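Local coordinates for protein HTH-type dhaKLM operon transcriptional activator DhaS (Lactococcus lactis, PDB 2IU5) that activates transcription of the dhaKLM operon by binding an inverted repeat at its promoter, in complex with DhaQ and upon activation by dihydroxyacetone, at residues K20-H32 with Y92-I106. The protein carries 1 engineered substitution. Numbering follows the deposited sequence.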
ATOM      1  N   LYS A  20      -9.697  23.308  14.941  1.00 20.41           N
ATOM      2  CA  LYS A  20      -8.369  23.927  14.982  1.00 21.51           C
ATOM      3  C   LYS A  20      -7.772  23.857  16.384  1.00 21.51           C
ATOM      4  O   LYS A  20      -6.592  23.532  16.555  1.00 21.99           O
ATOM      5  CB  LYS A  20      -8.411  25.369  14.476  1.00 24.86           C
ATOM      6  CG  LYS A  20      -7.045  26.014  14.339  1.00 29.30           C
ATOM      7  CD  LYS A  20      -6.133  25.126  13.487  1.00 34.66           C
ATOM      8  CE  LYS A  20      -4.872  25.863  13.005  1.00 38.88           C
ATOM      9  NZ  LYS A  20      -3.890  26.005  14.122  1.00 41.17           N
ATOM     10  N   ALA A  21      -8.600  24.169  17.374  1.00 20.01           N
ATOM     11  CA  ALA A  21      -8.177  24.038  18.766  1.00 19.33           C
ATOM     12  C   ALA A  21      -7.688  22.628  19.100  1.00 19.41           C
ATOM     13  O   ALA A  21      -6.617  22.448  19.700  1.00 20.00           O
ATOM     14  CB  ALA A  21      -9.303  24.457  19.687  1.00 20.20           C
ATOM     15  N   PHE A  22      -8.480  21.630  18.706  1.00 18.82           N
ATOM     16  CA  PHE A  22      -8.093  20.240  18.943  1.00 19.13           C
ATOM     17  C   PHE A  22      -6.782  19.900  18.248  1.00 19.89           C
ATOM     18  O   PHE A  22      -5.884  19.290  18.842  1.00 19.29           O
ATOM     19  CB  PHE A  22      -9.191  19.334  18.466  1.00 20.47           C
ATOM     20  CG  PHE A  22      -8.951  17.892  18.761  1.00 21.62           C
ATOM     21  CD1 PHE A  22      -8.756  17.453  20.054  1.00 25.18           C
ATOM     22  CD2 PHE A  22      -8.923  16.965  17.724  1.00 28.50           C
ATOM     23  CE1 PHE A  22      -8.540  16.104  20.344  1.00 26.40           C
ATOM     24  CE2 PHE A  22      -8.703  15.612  17.997  1.00 29.59           C
ATOM     25  CZ  PHE A  22      -8.513  15.186  19.313  1.00 27.78           C
ATOM     26  N   LYS A  23      -6.671  20.298  16.982  1.00 19.69           N
ATOM     27  CA  LYS A  23      -5.448  19.978  16.207  1.00 20.15           C
ATOM     28  C   LYS A  23      -4.236  20.632  16.880  1.00 20.93           C
ATOM     29  O   LYS A  23      -3.158  20.032  16.964  1.00 22.75           O
ATOM     30  CB  LYS A  23      -5.595  20.378  14.741  1.00 21.96           C
ATOM     31  CG  LYS A  23      -6.500  19.404  14.008  1.00 23.91           C
ATOM     32  CD  LYS A  23      -6.524  19.638  12.493  1.00 27.35           C
ATOM     33  CE  LYS A  23      -7.490  20.734  12.139  1.00 31.96           C
ATOM     34  NZ  LYS A  23      -7.432  21.028  10.654  1.00 30.71           N
ATOM     35  N   ASP A  24      -4.396  21.862  17.361  1.00 22.21           N
ATOM     36  CA  ASP A  24      -3.352  22.541  18.119  1.00 21.82           C
ATOM     37  C   ASP A  24      -2.941  21.776  19.387  1.00 21.46           C
ATOM     38  O   ASP A  24      -1.743  21.591  19.644  1.00 21.58           O
ATOM     39  CB  ASP A  24      -3.770  23.973  18.452  1.00 25.39           C
ATOM     40  CG  ASP A  24      -3.788  24.893  17.218  1.00 29.54           C
ATOM     41  OD1 ASP A  24      -3.334  24.472  16.126  1.00 33.00           O
ATOM     42  OD2 ASP A  24      -4.262  26.045  17.350  1.00 33.62           O
ATOM     43  N   LEU A  25      -3.913  21.326  20.175  1.00 19.12           N
ATOM     44  CA  LEU A  25      -3.587  20.558  21.383  1.00 19.66           C
ATOM     45  C   LEU A  25      -2.915  19.221  21.057  1.00 18.75           C
ATOM     46  O   LEU A  25      -2.054  18.759  21.803  1.00 17.59           O
ATOM     47  CB  LEU A  25      -4.857  20.363  22.209  1.00 19.93           C
ATOM     48  CG  LEU A  25      -5.382  21.673  22.809  1.00 21.09           C
ATOM     49  CD1 LEU A  25      -6.860  21.574  23.123  1.00 23.64           C
ATOM     50  CD2 LEU A  25      -4.616  22.090  24.060  1.00 26.08           C
ATOM     51  N   MET A  26      -3.306  18.601  19.940  1.00 18.92           N
ATOM     52  CA  MET A  26      -2.710  17.304  19.536  1.00 18.75           C
ATOM     53  C   MET A  26      -1.246  17.428  19.123  1.00 20.28           C
ATOM     54  O   MET A  26      -0.528  16.445  19.030  1.00 20.62           O
ATOM     55  CB  MET A  26      -3.511  16.673  18.384  1.00 19.45           C
ATOM     56  CG  MET A  26      -4.863  16.127  18.790  1.00 21.35           C
ATOM     57  SD  MET A  26      -4.678  14.514  19.573  1.00 23.52           S
ATOM     58  CE  MET A  26      -4.566  13.399  18.158  1.00 23.17           C
ATOM     59  N   GLN A  27      -0.781  18.644  18.872  1.00 19.28           N
ATOM     60  CA  GLN A  27       0.637  18.812  18.601  1.00 19.19           C
ATOM     61  C   GLN A  27       1.481  18.487  19.833  1.00 18.80           C
ATOM     62  O   GLN A  27       2.613  18.005  19.708  1.00 18.90           O
ATOM     63  CB  GLN A  27       0.890  20.241  18.101  1.00 21.14           C
ATOM     64  CG  GLN A  27       2.346  20.629  17.904  1.00 21.00           C
ATOM     65  CD  GLN A  27       2.944  19.994  16.674  1.00 24.21           C
ATOM     66  OE1 GLN A  27       2.238  19.692  15.712  1.00 27.46           O
ATOM     67  NE2 GLN A  27       4.247  19.785  16.693  1.00 22.13           N
ATOM     68  N   SER A  28       0.937  18.758  21.016  1.00 17.94           N
ATOM     69  CA  SER A  28       1.791  18.799  22.204  1.00 17.71           C
ATOM     70  C   SER A  28       1.231  18.039  23.397  1.00 18.65           C
ATOM     71  O   SER A  28       1.857  18.042  24.461  1.00 20.04           O
ATOM     72  CB  SER A  28       2.063  20.264  22.598  1.00 19.94           C
ATOM     73  OG  SER A  28       0.824  20.919  22.870  1.00 21.81           O
ATOM     74  N   ASN A  29       0.070  17.410  23.215  1.00 18.59           N
ATOM     75  CA  ASN A  29      -0.554  16.611  24.277  1.00 21.13           C
ATOM     76  C   ASN A  29      -0.967  15.248  23.731  1.00 19.06           C
ATOM     77  O   ASN A  29      -1.309  15.140  22.552  1.00 20.60           O
ATOM     78  CB  ASN A  29      -1.797  17.328  24.803  1.00 20.45           C
ATOM     79  CG  ASN A  29      -1.482  18.672  25.437  1.00 23.26           C
ATOM     80  OD1 ASN A  29      -1.133  18.734  26.625  1.00 24.49           O
ATOM     81  ND2 ASN A  29      -1.599  19.752  24.662  1.00 21.51           N
ATOM     82  N   ALA A  30      -0.932  14.221  24.583  1.00 21.23           N
ATOM     83  CA  ALA A  30      -1.457  12.915  24.171  1.00 21.01           C
ATOM     84  C   ALA A  30      -2.960  13.030  23.945  1.00 20.81           C
ATOM     85  O   ALA A  30      -3.656  13.736  24.675  1.00 20.72           O
ATOM     86  CB  ALA A  30      -1.175  11.889  25.242  1.00 21.24           C
ATOM     87  N   TYR A  31      -3.461  12.335  22.927  1.00 19.65           N
ATOM     88  CA  TYR A  31      -4.855  12.372  22.581  1.00 19.56           C
ATOM     89  C   TYR A  31      -5.801  12.216  23.778  1.00 20.25           C
ATOM     90  O   TYR A  31      -6.725  13.007  23.954  1.00 19.37           O
ATOM     91  CB  TYR A  31      -5.154  11.287  21.551  1.00 20.91           C
ATOM     92  CG  TYR A  31      -6.621  10.957  21.446  1.00 19.65           C
ATOM     93  CD1 TYR A  31      -7.508  11.814  20.798  1.00 19.55           C
ATOM     94  CD2 TYR A  31      -7.123   9.785  21.997  1.00 20.15           C
ATOM     95  CE1 TYR A  31      -8.863  11.509  20.699  1.00 22.01           C
ATOM     96  CE2 TYR A  31      -8.470   9.476  21.906  1.00 22.30           C
ATOM     97  CZ  TYR A  31      -9.328  10.333  21.262  1.00 22.09           C
ATOM     98  OH  TYR A  31     -10.673  10.028  21.169  1.00 24.67           O
ATOM     99  N   HIS A  32      -5.578  11.192  24.590  1.00 19.38           N
ATOM    100  CA  HIS A  32      -6.549  10.898  25.634  1.00 19.38           C
ATOM    101  C   HIS A  32      -6.475  11.885  26.787  1.00 20.62           C
ATOM    102  O   HIS A  32      -7.363  11.902  27.630  1.00 20.71           O
ATOM    103  CB  HIS A  32      -6.357   9.487  26.194  1.00 18.04           C
ATOM    104  CG  HIS A  32      -4.984   9.248  26.747  1.00 18.27           C
ATOM    105  ND1 HIS A  32      -3.868   9.084  25.952  1.00 18.87           N
ATOM    106  CD2 HIS A  32      -4.557   9.151  28.029  1.00 20.14           C
ATOM    107  CE1 HIS A  32      -2.812   8.892  26.729  1.00 19.92           C
ATOM    108  NE2 HIS A  32      -3.201   8.930  27.991  1.00 19.40           N
ATOM    109  N   TYR A  92      -0.202  19.698   4.400  1.00 18.30           N
ATOM    110  CA  TYR A  92      -1.120  19.509   5.516  1.00 19.05           C
ATOM    111  C   TYR A  92      -0.638  18.362   6.378  1.00 20.17           C
ATOM    112  O   TYR A  92      -0.630  18.449   7.618  1.00 20.04           O
ATOM    113  CB  TYR A  92      -2.507  19.215   4.953  1.00 20.25           C
ATOM    114  CG  TYR A  92      -3.495  18.659   5.973  1.00 19.50           C
ATOM    115  CD1 TYR A  92      -4.182  19.504   6.841  1.00 20.78           C
ATOM    116  CD2 TYR A  92      -3.736  17.290   6.049  1.00 20.51           C
ATOM    117  CE1 TYR A  92      -5.089  18.987   7.767  1.00 22.02           C
ATOM    118  CE2 TYR A  92      -4.631  16.761   6.959  1.00 20.28           C
ATOM    119  CZ  TYR A  92      -5.299  17.617   7.813  1.00 22.33           C
ATOM    120  OH  TYR A  92      -6.176  17.049   8.700  1.00 24.10           O
ATOM    121  N   LEU A  93      -0.227  17.269   5.744  1.00 19.76           N
ATOM    122  CA  LEU A  93       0.228  16.100   6.506  1.00 19.08           C
ATOM    123  C   LEU A  93       1.527  16.413   7.233  1.00 20.46           C
ATOM    124  O   LEU A  93       1.731  15.949   8.365  1.00 22.61           O
ATOM    125  CB  LEU A  93       0.390  14.860   5.615  1.00 20.87           C
ATOM    126  CG  LEU A  93      -0.960  14.430   5.043  1.00 20.34           C
ATOM    127  CD1 LEU A  93      -0.693  13.361   3.989  1.00 22.62           C
ATOM    128  CD2 LEU A  93      -1.871  13.867   6.120  1.00 23.05           C
ATOM    129  N   ASP A  94       2.416  17.193   6.622  1.00 19.08           N
ATOM    130  CA  ASP A  94       3.641  17.606   7.318  1.00 20.06           C
ATOM    131  C   ASP A  94       3.351  18.499   8.548  1.00 19.56           C
ATOM    132  O   ASP A  94       3.922  18.298   9.621  1.00 20.15           O
ATOM    133  CB  ASP A  94       4.552  18.385   6.366  1.00 22.07           C
ATOM    134  CG  ASP A  94       5.405  17.495   5.494  1.00 26.72           C
ATOM    135  OD1 ASP A  94       5.507  16.279   5.793  1.00 30.66           O
ATOM    136  OD2 ASP A  94       5.974  18.019   4.502  1.00 25.56           O
ATOM    137  N   GLU A  95       2.474  19.483   8.376  1.00 18.85           N
ATOM    138  CA  GLU A  95       2.117  20.393   9.451  1.00 19.94           C
ATOM    139  C   GLU A  95       1.491  19.598  10.581  1.00 18.62           C
ATOM    140  O   GLU A  95       1.766  19.852  11.768  1.00 20.10           O
ATOM    141  CB  GLU A  95       1.127  21.433   8.946  1.00 22.89           C
ATOM    142  CG  GLU A  95       0.647  22.346  10.036  1.00 28.61           C
ATOM    143  CD  GLU A  95      -0.083  23.546   9.479  1.00 33.53           C
ATOM    144  OE1 GLU A  95       0.075  23.809   8.264  1.00 37.50           O
ATOM    145  OE2 GLU A  95      -0.801  24.201  10.272  1.00 37.92           O
ATOM    146  N   ASN A  96       0.655  18.635  10.211  1.00 19.24           N
ATOM    147  CA  ASN A  96      -0.069  17.866  11.208  1.00 18.64           C
ATOM    148  C   ASN A  96       0.524  16.480  11.396  1.00 18.08           C
ATOM    149  O   ASN A  96      -0.211  15.528  11.697  1.00 18.31           O
ATOM    150  CB  ASN A  96      -1.541  17.759  10.827  1.00 20.57           C
ATOM    151  CG  ASN A  96      -2.241  19.081  10.896  1.00 21.38           C
ATOM    152  OD1 ASN A  96      -2.587  19.566  11.976  1.00 25.99           O
ATOM    153  ND2 ASN A  96      -2.455  19.689   9.745  1.00 21.21           N
ATOM    154  N   GLN A  97       1.838  16.368  11.218  1.00 19.33           N
ATOM    155  CA  GLN A  97       2.478  15.062  11.261  1.00 19.20           C
ATOM    156  C   GLN A  97       2.321  14.409  12.641  1.00 19.53           C
ATOM    157  O   GLN A  97       2.097  13.196  12.746  1.00 19.49           O
ATOM    158  CB  GLN A  97       3.950  15.208  10.925  1.00 20.95           C
ATOM    159  CG  GLN A  97       4.764  13.971  11.061  1.00 26.16           C
ATOM    160  CD  GLN A  97       6.163  14.389  11.377  1.00 35.48           C
ATOM    161  OE1 GLN A  97       6.512  14.604  12.542  1.00 39.15           O
ATOM    162  NE2 GLN A  97       6.979  14.522  10.340  1.00 38.45           N
ATOM    163  N   ILE A  98       2.431  15.191  13.709  1.00 18.34           N
ATOM    164  CA  ILE A  98       2.367  14.590  15.029  1.00 18.42           C
ATOM    165  C   ILE A  98       0.946  14.094  15.291  1.00 18.91           C
ATOM    166  O   ILE A  98       0.744  13.001  15.821  1.00 19.36           O
ATOM    167  CB  ILE A  98       2.808  15.551  16.122  1.00 19.83           C
ATOM    168  CG1 ILE A  98       4.304  15.780  15.989  1.00 20.42           C
ATOM    169  CG2 ILE A  98       2.393  15.033  17.505  1.00 19.83           C
ATOM    170  CD1 ILE A  98       4.882  16.720  16.983  1.00 25.71           C
ATOM    171  N   PHE A  99      -0.047  14.892  14.920  1.00 17.85           N
ATOM    172  CA  PHE A  99      -1.456  14.513  15.008  1.00 18.52           C
ATOM    173  C   PHE A  99      -1.651  13.173  14.321  1.00 20.31           C
ATOM    174  O   PHE A  99      -2.240  12.256  14.914  1.00 19.81           O
ATOM    175  CB  PHE A  99      -2.278  15.611  14.318  1.00 19.43           C
ATOM    176  CG  PHE A  99      -3.772  15.390  14.249  1.00 20.49           C
ATOM    177  CD1 PHE A  99      -4.614  15.742  15.291  1.00 24.73           C
ATOM    178  CD2 PHE A  99      -4.337  14.834  13.118  1.00 24.85           C
ATOM    179  CE1 PHE A  99      -5.987  15.535  15.196  1.00 26.40           C
ATOM    180  CE2 PHE A  99      -5.703  14.627  13.025  1.00 26.54           C
ATOM    181  CZ  PHE A  99      -6.529  14.977  14.067  1.00 23.25           C
ATOM    182  N   TYR A 100      -1.168  13.058  13.076  1.00 18.79           N
ATOM    183  CA  TYR A 100      -1.412  11.823  12.319  1.00 20.15           C
ATOM    184  C   TYR A 100      -0.604  10.643  12.828  1.00 19.78           C
ATOM    185  O   TYR A 100      -1.096   9.506  12.809  1.00 19.36           O
ATOM    186  CB  TYR A 100      -1.364  12.004  10.781  1.00 20.52           C
ATOM    187  CG  TYR A 100      -2.633  12.692  10.365  1.00 19.90           C
ATOM    188  CD1 TYR A 100      -3.838  11.977  10.333  1.00 21.94           C
ATOM    189  CD2 TYR A 100      -2.653  14.030  10.021  1.00 20.94           C
ATOM    190  CE1 TYR A 100      -5.029  12.569   9.970  1.00 21.62           C
ATOM    191  CE2 TYR A 100      -3.863  14.645   9.646  1.00 21.71           C
ATOM    192  CZ  TYR A 100      -5.036  13.896   9.625  1.00 22.16           C
ATOM    193  OH  TYR A 100      -6.228  14.471   9.269  1.00 23.50           O
ATOM    194  N   GLN A 101       0.624  10.867  13.285  1.00 19.70           N
ATOM    195  CA  GLN A 101       1.360   9.806  13.973  1.00 19.96           C
ATOM    196  C   GLN A 101       0.513   9.248  15.120  1.00 20.58           C
ATOM    197  O   GLN A 101       0.415   8.020  15.301  1.00 20.78           O
ATOM    198  CB  GLN A 101       2.639  10.342  14.613  1.00 21.66           C
ATOM    199  CG  GLN A 101       3.725  10.716  13.666  1.00 26.13           C
ATOM    200  CD  GLN A 101       4.963  11.176  14.404  1.00 29.84           C
ATOM    201  OE1 GLN A 101       4.915  11.471  15.608  1.00 29.37           O
ATOM    202  NE2 GLN A 101       6.083  11.240  13.691  1.00 31.26           N
ATOM    203  N   LYS A 102      -0.093  10.150  15.891  1.00 19.81           N
ATOM    204  CA  LYS A 102      -0.947   9.717  16.986  1.00 19.54           C
ATOM    205  C   LYS A 102      -2.157   8.936  16.542  1.00 20.22           C
ATOM    206  O   LYS A 102      -2.519   7.950  17.174  1.00 21.56           O
ATOM    207  CB  LYS A 102      -1.329  10.879  17.891  1.00 19.04           C
ATOM    208  CG  LYS A 102      -0.140  11.409  18.648  1.00 18.76           C
ATOM    209  CD  LYS A 102      -0.484  12.685  19.402  1.00 21.37           C
ATOM    210  CE  LYS A 102       0.749  13.177  20.126  1.00 22.32           C
ATOM    211  NZ  LYS A 102       0.621  14.560  20.679  1.00 23.22           N
ATOM    212  N   ILE A 103      -2.779   9.370  15.460  1.00 18.96           N
ATOM    213  CA  ILE A 103      -3.968   8.691  14.955  1.00 21.27           C
ATOM    214  C   ILE A 103      -3.632   7.291  14.451  1.00 20.34           C
ATOM    215  O   ILE A 103      -4.415   6.353  14.655  1.00 21.37           O
ATOM    216  CB  ILE A 103      -4.614   9.476  13.833  1.00 22.51           C
ATOM    217  CG1 ILE A 103      -5.096  10.845  14.332  1.00 24.53           C
ATOM    218  CG2 ILE A 103      -5.760   8.667  13.221  1.00 25.02           C
ATOM    219  CD1 ILE A 103      -5.991  10.784  15.535  1.00 28.30           C
ATOM    220  N   PHE A 104      -2.489   7.117  13.797  1.00 20.35           N
ATOM    221  CA  PHE A 104      -2.123   5.778  13.355  1.00 22.47           C
ATOM    222  C   PHE A 104      -1.962   4.835  14.543  1.00 23.03           C
ATOM    223  O   PHE A 104      -2.163   3.629  14.395  1.00 25.44           O
ATOM    224  CB  PHE A 104      -0.859   5.772  12.492  1.00 23.07           C
ATOM    225  CG  PHE A 104      -1.097   6.185  11.081  1.00 23.43           C
ATOM    226  CD1 PHE A 104      -1.920   5.432  10.257  1.00 24.80           C
ATOM    227  CD2 PHE A 104      -0.506   7.331  10.567  1.00 23.33           C
ATOM    228  CE1 PHE A 104      -2.141   5.826   8.931  1.00 25.94           C
ATOM    229  CE2 PHE A 104      -0.723   7.727   9.247  1.00 24.59           C
ATOM    230  CZ  PHE A 104      -1.546   6.962   8.437  1.00 23.65           C
ATOM    231  N   VAL A 105      -1.605   5.373  15.708  1.00 22.78           N
ATOM    232  CA  VAL A 105      -1.529   4.577  16.944  1.00 26.14           C
ATOM    233  C   VAL A 105      -2.904   4.287  17.555  1.00 25.60           C
ATOM    234  O   VAL A 105      -3.183   3.141  17.935  1.00 26.78           O
ATOM    235  CB  VAL A 105      -0.616   5.236  18.003  1.00 25.00           C
ATOM    236  CG1 VAL A 105      -0.724   4.489  19.340  1.00 27.22           C
ATOM    237  CG2 VAL A 105       0.826   5.238  17.523  1.00 26.88           C
ATOM    238  N   ILE A 106      -3.743   5.316  17.645  1.00 26.08           N
ATOM    239  CA  ILE A 106      -5.044   5.258  18.316  1.00 27.26           C
ATOM    240  C   ILE A 106      -6.127   4.524  17.537  1.00 29.20           C
ATOM    241  O   ILE A 106      -6.998   3.886  18.133  1.00 30.10           O
ATOM    242  CB  ILE A 106      -5.612   6.654  18.593  1.00 27.70           C
ATOM    243  CG1 ILE A 106      -4.717   7.466  19.523  1.00 26.76           C
ATOM    244  CG2 ILE A 106      -6.998   6.543  19.187  1.00 30.12           C
ATOM    245  CD1 ILE A 106      -4.760   8.955  19.205  1.00 29.07           C
TER
HETATM  246  O   HOH W   1      -1.877  19.119  14.559  1.00 17.91           O
HETATM  247  O   HOH W   2      -4.488  21.939   9.647  1.00 30.83           O
HETATM  248  O   HOH W   3       0.390  17.709  14.624  1.00 11.91           O
HETATM  249  O   HOH W   4       2.898  21.867  13.263  1.00 20.63           O
HETATM  250  O   HOH W   5       3.430  15.610  21.085  1.00 21.63           O
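Lys102 sends its ammonium to the backbone from Met26 to Asn29, where NZ donates to Met26 O and to Asn29 O, each at 2.8 Å. Both carbonyls are met from above their planes, by 38° at Met26 and 62° at Asn29. From CG outward the Lys102 chain is nearly straight, which lets NZ span the gap from helix 97-106; a water bonded to NZ also donates to Gln27 O. A methionine in place of Lys102 would probably leave these two carbonyls without their shared donor and this backbone less firmly tied to helix 97-106. Alongside, the Phe99 ring has Lys23 CG over one face, 4.1 Å above its plane, and Ile103 CG1 over the other, while Met26 CB meets the edge, 3.4 Å from Phe99 CD1. Two successive bends fold the Met26 chain back, bringing CE to 3.7 Å from Phe99 CD1 and near Ile103 CD1; its sulfur makes an oblique Met-aromatic contact. The axes of segments 20-28 and 97-106 cross at 80° with a closest approach of 8.2 Å, packing the first helix of the TetR-type DNA-binding domain against the C-terminal regulatory region. Farther along, Ile106 CD1 abuts Tyr31 CB at 3.3 Å. At the other end, waters link Lys23 O to Asn96 OD1 and Gln27 OE1 to Phe99 N. In the second shell, Asn96 ND2 is anchored on Tyr92 O, and Asp68 of helix 57-73 takes a salt bridge from Lys23 NZ and a hydrogen bond from Tyr92 OH.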